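Local coordinates for aerolysin-like protein (Bombina maxima, PDB 6LH8) that belongs to the aerolysin-like pore-forming proteins and probably takes part in, or regulates, membrane pore formation that modulates endolysosomes in toad cells, at residues A[35-40]-A[111-116]; A[56-61]-A[83-88]; A[66-71]-A[124-129]. All coordinates share one frame; numbering follows the deposited sequence.

From the N terminus, strand 4-28 runs into the loop that holds 35-40, the first half of contact 1; strand 41-53 leads on to 56-61 and strand 65-68, where contacts 2 and 3 begin. Residues 83-88 close contact 2, nested inside the long loop that 111-116 closes for contact 1. Residues 124-129, farther along the same strand 110-130, close contact 3, which crosses both others. Contact 1 fastens a loop to one end of the elongated main sheet, about 42 Å centre to centre from contact 3. Contacts 2 and 3 lie 13 Å apart between centres and touch, gathering the small hairpin of 65-68 and 81-84 at the other end.

Contact 1 (A[35-40]-A[111-116]); sequences VEFYLK and LIVILT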
loop_
_atom_site.group_PDB
_atom_site.type_symbol
_atom_site.label_atom_id
_atom_site.label_comp_id
_atom_site.label_asym_id
_atom_site.label_seq_id
_atom_site.Cartn_x
_atom_site.Cartn_y
_atom_site.Cartn_z
ATOM N N VAL A 35 -25.769 24.916 -6.324
ATOM C CA VAL A 35 -25.848 24.246 -5.033
ATOM C C VAL A 35 -24.460 23.796 -4.608
ATOM O O VAL A 35 -23.604 23.463 -5.426
ATOM C CB VAL A 35 -26.820 23.053 -5.094
ATOM C CG1 VAL A 35 -27.194 22.615 -3.679
ATOM C CG2 VAL A 35 -28.028 23.399 -5.921
ATOM N N GLU A 36 -24.248 23.750 -3.300
ATOM C CA GLU A 36 -23.026 23.187 -2.759
ATOM C C GLU A 36 -23.037 21.667 -2.905
ATOM O O GLU A 36 -24.081 21.039 -3.116
ATOM C CB GLU A 36 -22.852 23.575 -1.287
ATOM C CG GLU A 36 -23.947 23.057 -0.373
ATOM C CD GLU A 36 -23.490 22.959 1.072
ATOM O OE1 GLU A 36 -24.132 22.222 1.851
ATOM O OE2 GLU A 36 -22.487 23.619 1.431
ATOM N N PHE A 37 -21.851 21.079 -2.788
ATOM C CA PHE A 37 -21.668 19.648 -2.943
ATOM C C PHE A 37 -21.994 18.927 -1.639
ATOM O O PHE A 37 -22.032 19.527 -0.562
ATOM C CB PHE A 37 -20.237 19.357 -3.380
ATOM C CG PHE A 37 -20.026 17.968 -3.915
ATOM C CD1 PHE A 37 -20.722 17.522 -5.024
ATOM C CD2 PHE A 37 -19.113 17.118 -3.313
ATOM C CE1 PHE A 37 -20.518 16.248 -5.518
ATOM C CE2 PHE A 37 -18.907 15.844 -3.799
ATOM C CZ PHE A 37 -19.609 15.408 -4.904
ATOM N N TYR A 38 -22.216 17.613 -1.751
ATOM C CA TYR A 38 -22.656 16.820 -0.604
ATOM C C TYR A 38 -21.664 16.884 0.554
ATOM O O TYR A 38 -22.064 17.014 1.718
ATOM C CB TYR A 38 -22.869 15.359 -1.011
ATOM C CG TYR A 38 -23.521 15.119 -2.358
ATOM C CD1 TYR A 38 -24.904 15.199 -2.508
ATOM C CD2 TYR A 38 -22.761 14.771 -3.472
ATOM C CE1 TYR A 38 -25.514 14.959 -3.738
ATOM C CE2 TYR A 38 -23.364 14.528 -4.713
ATOM C CZ TYR A 38 -24.741 14.623 -4.834
ATOM O OH TYR A 38 -25.348 14.377 -6.049
ATOM N N LEU A 39 -20.369 16.762 0.262
ATOM C CA LEU A 39 -19.342 16.675 1.291
ATOM C C LEU A 39 -18.215 17.638 0.970
ATOM O O LEU A 39 -17.892 17.877 -0.196
ATOM C CB LEU A 39 -18.740 15.254 1.415
ATOM C CG LEU A 39 -19.493 14.050 1.985
ATOM C CD1 LEU A 39 -20.677 13.650 1.122
ATOM C CD2 LEU A 39 -18.526 12.891 2.118
ATOM N N LYS A 40 -17.596 18.167 2.023
ATOM C CA LYS A 40 -16.410 18.995 1.843
ATOM C C LYS A 40 -15.176 18.143 1.576
ATOM O O LYS A 40 -14.323 18.512 0.765
ATOM C CB LYS A 40 -16.189 19.863 3.081
ATOM C CG LYS A 40 -17.271 20.909 3.303
ATOM C CD LYS A 40 -16.674 22.315 3.340
ATOM C CE LYS A 40 -17.756 23.367 3.199
ATOM N NZ LYS A 40 -18.746 23.237 4.303
ATOM N N LEU A 111 -21.900 17.390 -12.613
ATOM C CA LEU A 111 -20.570 17.239 -12.041
ATOM C C LEU A 111 -20.334 15.781 -11.674
ATOM O O LEU A 111 -21.176 15.158 -11.020
ATOM C CB LEU A 111 -20.407 18.134 -10.809
ATOM C CG LEU A 111 -19.087 18.098 -10.050
ATOM C CD1 LEU A 111 -18.690 19.499 -9.617
ATOM C CD2 LEU A 111 -19.200 17.180 -8.844
ATOM N N ILE A 112 -19.190 15.246 -12.093
ATOM C CA ILE A 112 -18.775 13.887 -11.764
ATOM C C ILE A 112 -17.422 13.966 -11.075
ATOM O O ILE A 112 -16.484 14.561 -11.615
ATOM C CB ILE A 112 -18.689 12.994 -13.016
ATOM C CG1 ILE A 112 -19.948 13.139 -13.876
ATOM C CG2 ILE A 112 -18.464 11.549 -12.628
ATOM C CD1 ILE A 112 -19.752 14.024 -15.094
ATOM N N VAL A 113 -17.325 13.375 -9.888
ATOM C CA VAL A 113 -16.044 13.154 -9.225
ATOM C C VAL A 113 -15.687 11.683 -9.391
ATOM O O VAL A 113 -16.436 10.809 -8.944
ATOM C CB VAL A 113 -16.090 13.522 -7.732
ATOM C CG1 VAL A 113 -14.679 13.621 -7.187
ATOM C CG2 VAL A 113 -16.844 14.819 -7.507
ATOM N N ILE A 114 -14.539 11.416 -10.008
ATOM C CA ILE A 114 -14.005 10.068 -10.177
ATOM C C ILE A 114 -12.812 9.945 -9.244
ATOM O O ILE A 114 -11.859 10.728 -9.343
ATOM C CB ILE A 114 -13.580 9.788 -11.628
ATOM C CG1 ILE A 114 -14.736 10.060 -12.592
ATOM C CG2 ILE A 114 -13.047 8.338 -11.748
ATOM C CD1 ILE A 114 -15.852 9.063 -12.506
ATOM N N LEU A 115 -12.872 8.984 -8.326
ATOM C CA LEU A 115 -11.837 8.791 -7.320
ATOM C C LEU A 115 -11.001 7.571 -7.689
ATOM O O LEU A 115 -11.543 6.469 -7.807
ATOM C CB LEU A 115 -12.475 8.619 -5.940
ATOM C CG LEU A 115 -13.258 9.884 -5.583
ATOM C CD1 LEU A 115 -14.574 9.561 -4.905
ATOM C CD2 LEU A 115 -12.415 10.775 -4.705
ATOM N N THR A 116 -9.692 7.763 -7.880
ATOM C CA THR A 116 -8.812 6.660 -8.265
ATOM C C THR A 116 -7.569 6.618 -7.391
ATOM O O THR A 116 -7.172 7.618 -6.794
ATOM C CB THR A 116 -8.343 6.763 -9.724
ATOM O OG1 THR A 116 -7.670 8.015 -9.923
ATOM C CG2 THR A 116 -9.500 6.630 -10.684
#
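Phe37 bridges Leu111 and Val113, fixing a loop over one face of the long antiparallel sheet that forms the elongated body of this aerolysin-like fold. Residues 35-40 belong to the connection between strands 4-28 and 41-53, while 111-116 run along strand 110-130. The backbones stay well separated, with Phe37 CA 9.5 Å from Leu111 CA, and the aromatic side chain spans the interval. With CG anti to the backbone N (chi1 -165°), the ring extends toward the strand and offers its far end to two methyl groups. Phe37 CE1 lies 3.7 Å from Leu111 CD2, and Phe37 CZ lies 3.8 Å from Val113 CG2. Both methyls come at the ring obliquely, so this is plain apolar packing and not a stack. The side chains of Phe37 and Leu111 cross at about a right angle; the Val113 side chain runs at a slant to that of Phe37. Leu111 and Val113, two residues apart on the strand, project from the same side, whereas the CB of Ile112 between them points away from the loop. All three touching residues are buried. Met101 and Pro102 add to the apolar surround, and Val151 and Ala149 of strand 133-154 flank Leu111 and Val113. The loop is itself tied by backbone hydrogen bonds, Val35 to Val105 and Phe37 to Glu103. Within the loop, Tyr38, whose OH is hydrogen-bonded to Val26 O, sets CD2 3.4 Å above the plane of the Phe37 ring, offset toward its rim.

Contact 2 (A[56-61]-A[83-88]); sequences RATEVP and FTYGSL
An ST turn at Thr58 shapes the loop that receives Tyr85, the residue just after strand 81-84. Val60 N donates to Thr58 OG1 at 3.0 Å with a nearly straight angle of 167°, and the same OG1 is hydrogen-bonded to Glu135 OE2. With that hydroxyl opposite the backbone N (chi1 -179°), the methyl falls between N and the carbonyl carbon and meets the tyrosine: Thr58 CG2 sits 3.3 Å from Tyr85 OH, the two side chains coming from opposite directions. One side of the ring, CD2 and CE2, runs past the following backbone. Pro61 O lies at the ring edge, near its plane, 3.5 Å from Tyr85 CD2; Val60 O approaches obliquely, 3.2 Å from Tyr85 CE2. Val60 CG1 adds apolar packing 3.9 Å from Tyr85 CD2. Beyond Tyr85 the chain turns back, closed by a classic beta bulge in which Ser87 and Leu88 both face Thr84, whose O accepts from both their N atoms. Through Thr58, Val60 and Pro61 the contact joins the end of strand 81-84 to the loop leaving strand 41-53, and that loop touches strand 133-154 with Val60 on Glu135 and Pro61 on Ile133.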
loop_
_atom_site.group_PDB
_atom_site.type_symbol
_atom_site.label_atom_id
_atom_site.label_comp_id
_atom_site.label_asym_id
_atom_site.label_seq_id
_atom_site.Cartn_x
_atom_site.Cartn_y
_atom_site.Cartn_z
ATOM N N ARG A 56 9.096 -23.795 1.588
ATOM C CA ARG A 56 8.379 -24.724 2.451
ATOM C C ARG A 56 9.340 -25.547 3.291
ATOM O O ARG A 56 9.093 -25.765 4.484
ATOM C CB ARG A 56 7.484 -25.624 1.594
ATOM C CG ARG A 56 6.679 -26.647 2.382
ATOM C CD ARG A 56 5.521 -27.195 1.547
ATOM N NE ARG A 56 4.501 -27.812 2.394
ATOM C CZ ARG A 56 3.670 -28.770 1.990
ATOM N NH1 ARG A 56 3.731 -29.222 0.743
ATOM N NH2 ARG A 56 2.780 -29.271 2.835
ATOM N N ALA A 57 10.457 -25.975 2.699
ATOM C CA ALA A 57 11.453 -26.846 3.328
ATOM C C ALA A 57 12.632 -26.088 3.936
ATOM O O ALA A 57 13.757 -26.598 3.939
ATOM C CB ALA A 57 11.965 -27.859 2.311
ATOM N N THR A 58 12.421 -24.905 4.498
ATOM C CA THR A 58 13.545 -24.092 4.945
ATOM C C THR A 58 14.165 -24.641 6.227
ATOM O O THR A 58 13.499 -25.288 7.046
ATOM C CB THR A 58 13.105 -22.643 5.162
ATOM O OG1 THR A 58 14.229 -21.860 5.579
ATOM C CG2 THR A 58 12.026 -22.557 6.235
ATOM N N GLU A 59 15.464 -24.371 6.389
ATOM C CA GLU A 59 16.207 -24.667 7.608
ATOM C C GLU A 59 16.122 -23.544 8.632
ATOM O O GLU A 59 16.567 -23.726 9.768
ATOM C CB GLU A 59 17.683 -24.925 7.284
ATOM C CG GLU A 59 17.953 -26.150 6.444
ATOM C CD GLU A 59 17.921 -27.404 7.265
ATOM O OE1 GLU A 59 17.371 -28.416 6.781
ATOM O OE2 GLU A 59 18.446 -27.370 8.397
ATOM N N VAL A 60 15.597 -22.384 8.246
ATOM C CA VAL A 60 15.492 -21.269 9.191
ATOM C C VAL A 60 14.656 -21.716 10.390
ATOM O O VAL A 60 13.545 -22.238 10.209
ATOM C CB VAL A 60 14.873 -20.044 8.497
ATOM C CG1 VAL A 60 14.509 -18.968 9.508
ATOM C CG2 VAL A 60 15.838 -19.507 7.443
ATOM N N PRO A 61 15.165 -21.587 11.620
ATOM C CA PRO A 61 14.408 -22.071 12.782
ATOM C C PRO A 61 13.134 -21.279 13.000
ATOM O O PRO A 61 13.101 -20.058 12.844
ATOM C CB PRO A 61 15.388 -21.869 13.947
ATOM C CG PRO A 61 16.739 -21.760 13.310
ATOM C CD PRO A 61 16.505 -21.108 11.985
ATOM N N PHE A 83 9.421 -9.246 11.441
ATOM C CA PHE A 83 8.689 -10.493 11.279
ATOM C C PHE A 83 9.281 -11.550 12.206
ATOM O O PHE A 83 10.441 -11.482 12.601
ATOM C CB PHE A 83 8.754 -10.987 9.832
ATOM C CG PHE A 83 8.270 -9.984 8.808
ATOM C CD1 PHE A 83 6.920 -9.788 8.599
ATOM C CD2 PHE A 83 9.172 -9.279 8.023
ATOM C CE1 PHE A 83 6.469 -8.878 7.640
ATOM C CE2 PHE A 83 8.736 -8.358 7.059
ATOM C CZ PHE A 83 7.377 -8.160 6.869
ATOM N N THR A 84 8.467 -12.538 12.552
ATOM C CA THR A 84 8.940 -13.709 13.286
ATOM C C THR A 84 8.525 -14.929 12.480
ATOM O O THR A 84 7.330 -15.159 12.280
ATOM C CB THR A 84 8.367 -13.756 14.707
ATOM O OG1 THR A 84 8.852 -12.634 15.443
ATOM C CG2 THR A 84 8.799 -15.035 15.431
ATOM N N TYR A 85 9.502 -15.676 11.964
ATOM C CA TYR A 85 9.174 -16.834 11.148
ATOM C C TYR A 85 8.357 -17.843 11.957
ATOM O O TYR A 85 8.726 -18.212 13.077
ATOM C CB TYR A 85 10.446 -17.484 10.596
ATOM C CG TYR A 85 10.160 -18.794 9.878
ATOM C CD1 TYR A 85 9.179 -18.858 8.884
ATOM C CD2 TYR A 85 10.836 -19.967 10.209
ATOM C CE1 TYR A 85 8.887 -20.044 8.248
ATOM C CE2 TYR A 85 10.550 -21.161 9.567
ATOM C CZ TYR A 85 9.566 -21.188 8.583
ATOM O OH TYR A 85 9.243 -22.355 7.928
ATOM N N GLY A 86 7.215 -18.252 11.391
ATOM C CA GLY A 86 6.326 -19.198 12.020
ATOM C C GLY A 86 5.206 -18.597 12.850
ATOM O O GLY A 86 4.355 -19.361 13.340
ATOM N N SER A 87 5.160 -17.268 13.022
ATOM C CA SER A 87 4.073 -16.685 13.813
ATOM C C SER A 87 3.680 -15.253 13.445
ATOM O O SER A 87 2.534 -14.868 13.685
ATOM C CB SER A 87 4.401 -16.741 15.311
ATOM O OG SER A 87 5.578 -16.033 15.637
ATOM N N LEU A 88 4.585 -14.439 12.890
ATOM C CA LEU A 88 4.192 -13.107 12.419
ATOM C C LEU A 88 4.901 -12.874 11.090
ATOM O O LEU A 88 6.083 -12.526 11.077
ATOM C CB LEU A 88 4.538 -12.017 13.427
ATOM C CG LEU A 88 3.872 -10.632 13.312
ATOM C CD1 LEU A 88 4.397 -9.801 12.148
ATOM C CD2 LEU A 88 2.358 -10.742 13.235
#

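Contact 3 (A[66-71]-A[124-129]); sequences IQLEPK and APVEIS
Ile66, Ile128 and Val126 contribute most of the buried surface between 66-71 and 124-129, with Leu68 close behind. Ile66 CG2 meets Ile128 CD1 at 3.8 Å, a methyl-to-methyl touch between side chains that cross at about a right angle. The two isoleucines use different branches. Ile66 presents its short one: chi1 -59° sets CG1 beside the backbone N and leaves CG2 opposite that N, while the long arm extends in another direction, with CD1 packing on Tyr85 CB. Ile128 instead uses the end of its long arm, bent at chi2 -49°, to reach across. Two residues on, Leu68 CD2 approaches Val126 CG2 at 4.2 Å, a looser pairing of branched ends. All four residues are buried.

The pairs are ordered Ile66 with Ile128 and Leu68 with Val126, so numbering rises along one segment as it falls along the other. Ile66 CA and Ile128 CA are 7.9 Å apart, and Leu68 CA and Val126 CA 8.9 Å, wider than neighbouring strands of one sheet. This is face-to-face packing of two antiparallel sheets, the two-stranded hairpin of 65-68 and 81-84 laid against the long main sheet of the aerolysin-like body. Each segment has its backbone partners in its own sheet: Ile66 with Phe83 and Leu68 with Ile81, Val126 with Ala137.

Ile52 and Tyr139 of the main sheet both touch Leu68 and Val126, and Val5 of strand 4-28 packs against Val126 and Ile128. Past the hairpin strand the chain moves off from 124-129, and Lys71 NZ forms a salt bridge with Glu12 OE1 on strand 4-28.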
loop_
_atom_site.group_PDB
_atom_site.type_symbol
_atom_site.label_atom_id
_atom_site.label_comp_id
_atom_site.label_asym_id
_atom_site.label_seq_id
_atom_site.Cartn_x
_atom_site.Cartn_y
_atom_site.Cartn_z
ATOM N N ILE A 66 13.184 -11.515 11.850
ATOM C CA ILE A 66 13.652 -11.018 10.560
ATOM C C ILE A 66 13.223 -9.562 10.471
ATOM O O ILE A 66 12.042 -9.267 10.246
ATOM C CB ILE A 66 13.091 -11.826 9.384
ATOM C CG1 ILE A 66 13.490 -13.300 9.504
ATOM C CG2 ILE A 66 13.536 -11.228 8.055
ATOM C CD1 ILE A 66 12.558 -14.250 8.753
ATOM N N GLN A 67 14.176 -8.652 10.657
ATOM C CA GLN A 67 13.933 -7.216 10.589
ATOM C C GLN A 67 14.312 -6.688 9.215
ATOM O O GLN A 67 15.440 -6.898 8.759
ATOM C CB GLN A 67 14.741 -6.467 11.653
ATOM C CG GLN A 67 14.197 -6.587 13.044
ATOM C CD GLN A 67 14.791 -5.554 13.987
ATOM O OE1 GLN A 67 14.447 -5.507 15.167
ATOM N NE2 GLN A 67 15.684 -4.722 13.466
ATOM N N LEU A 68 13.397 -5.967 8.571
ATOM C CA LEU A 68 13.760 -5.307 7.327
ATOM C C LEU A 68 13.087 -3.950 7.243
ATOM O O LEU A 68 12.120 -3.658 7.951
ATOM C CB LEU A 68 13.435 -6.154 6.087
ATOM C CG LEU A 68 12.032 -6.609 5.702
ATOM C CD1 LEU A 68 11.243 -5.500 5.011
ATOM C CD2 LEU A 68 12.168 -7.805 4.759
ATOM N N GLU A 69 13.641 -3.117 6.364
ATOM C CA GLU A 69 13.170 -1.758 6.133
ATOM C C GLU A 69 12.604 -1.652 4.725
ATOM O O GLU A 69 13.370 -1.606 3.749
ATOM C CB GLU A 69 14.314 -0.765 6.333
ATOM C CG GLU A 69 14.909 -0.844 7.722
ATOM C CD GLU A 69 16.008 0.161 7.929
ATOM O OE1 GLU A 69 15.734 1.370 7.775
ATOM O OE2 GLU A 69 17.143 -0.261 8.235
ATOM N N PRO A 70 11.286 -1.638 4.566
ATOM C CA PRO A 70 10.695 -1.573 3.227
ATOM C C PRO A 70 11.006 -0.255 2.540
ATOM O O PRO A 70 11.418 0.724 3.168
ATOM C CB PRO A 70 9.191 -1.699 3.493
ATOM C CG PRO A 70 9.081 -2.271 4.863
ATOM C CD PRO A 70 10.265 -1.764 5.619
ATOM N N LYS A 71 10.799 -0.248 1.218
ATOM C CA LYS A 71 10.887 0.985 0.438
ATOM C C LYS A 71 9.639 1.848 0.598
ATOM O O LYS A 71 9.744 3.076 0.704
ATOM C CB LYS A 71 11.097 0.674 -1.051
ATOM C CG LYS A 71 12.317 -0.176 -1.376
ATOM C CD LYS A 71 12.772 0.006 -2.831
ATOM C CE LYS A 71 11.629 -0.176 -3.822
ATOM N NZ LYS A 71 12.124 -0.470 -5.206
ATOM N N ALA A 124 10.604 -9.037 -3.666
ATOM C CA ALA A 124 12.058 -9.021 -3.827
ATOM C C ALA A 124 12.681 -10.138 -2.997
ATOM O O ALA A 124 12.093 -10.576 -2.006
ATOM C CB ALA A 124 12.660 -7.668 -3.419
ATOM N N PRO A 125 13.857 -10.632 -3.398
ATOM C CA PRO A 125 14.562 -11.621 -2.573
ATOM C C PRO A 125 15.100 -11.006 -1.290
ATOM O O PRO A 125 15.467 -9.834 -1.234
ATOM C CB PRO A 125 15.716 -12.089 -3.475
ATOM C CG PRO A 125 15.421 -11.529 -4.859
ATOM C CD PRO A 125 14.613 -10.291 -4.618
ATOM N N VAL A 126 15.144 -11.818 -0.241
ATOM C CA VAL A 126 15.683 -11.382 1.046
ATOM C C VAL A 126 16.710 -12.415 1.477
ATOM O O VAL A 126 16.354 -13.564 1.770
ATOM C CB VAL A 126 14.599 -11.206 2.114
ATOM C CG1 VAL A 126 15.218 -10.625 3.367
ATOM C CG2 VAL A 126 13.479 -10.275 1.608
ATOM N N GLU A 127 17.980 -12.022 1.510
ATOM C CA GLU A 127 19.013 -12.937 1.964
ATOM C C GLU A 127 19.052 -12.915 3.489
ATOM O O GLU A 127 19.162 -11.850 4.105
ATOM C CB GLU A 127 20.364 -12.583 1.326
ATOM C CG GLU A 127 20.376 -12.933 -0.165
ATOM C CD GLU A 127 21.718 -12.730 -0.843
ATOM O OE1 GLU A 127 22.553 -11.978 -0.302
ATOM O OE2 GLU A 127 21.929 -13.320 -1.925
ATOM N N ILE A 128 18.878 -14.093 4.092
ATOM C CA ILE A 128 18.787 -14.273 5.535
ATOM C C ILE A 128 19.957 -15.141 5.957
ATOM O O ILE A 128 20.250 -16.142 5.304
ATOM C CB ILE A 128 17.459 -14.958 5.928
ATOM C CG1 ILE A 128 16.259 -14.074 5.570
ATOM C CG2 ILE A 128 17.467 -15.389 7.395
ATOM C CD1 ILE A 128 16.400 -12.672 6.025
ATOM N N SER A 129 20.614 -14.783 7.050
ATOM C CA SER A 129 21.552 -15.707 7.664
ATOM C C SER A 129 21.317 -15.714 9.167
ATOM O O SER A 129 21.155 -14.656 9.779
ATOM C CB SER A 129 22.999 -15.337 7.339
ATOM O OG SER A 129 23.412 -14.221 8.089
#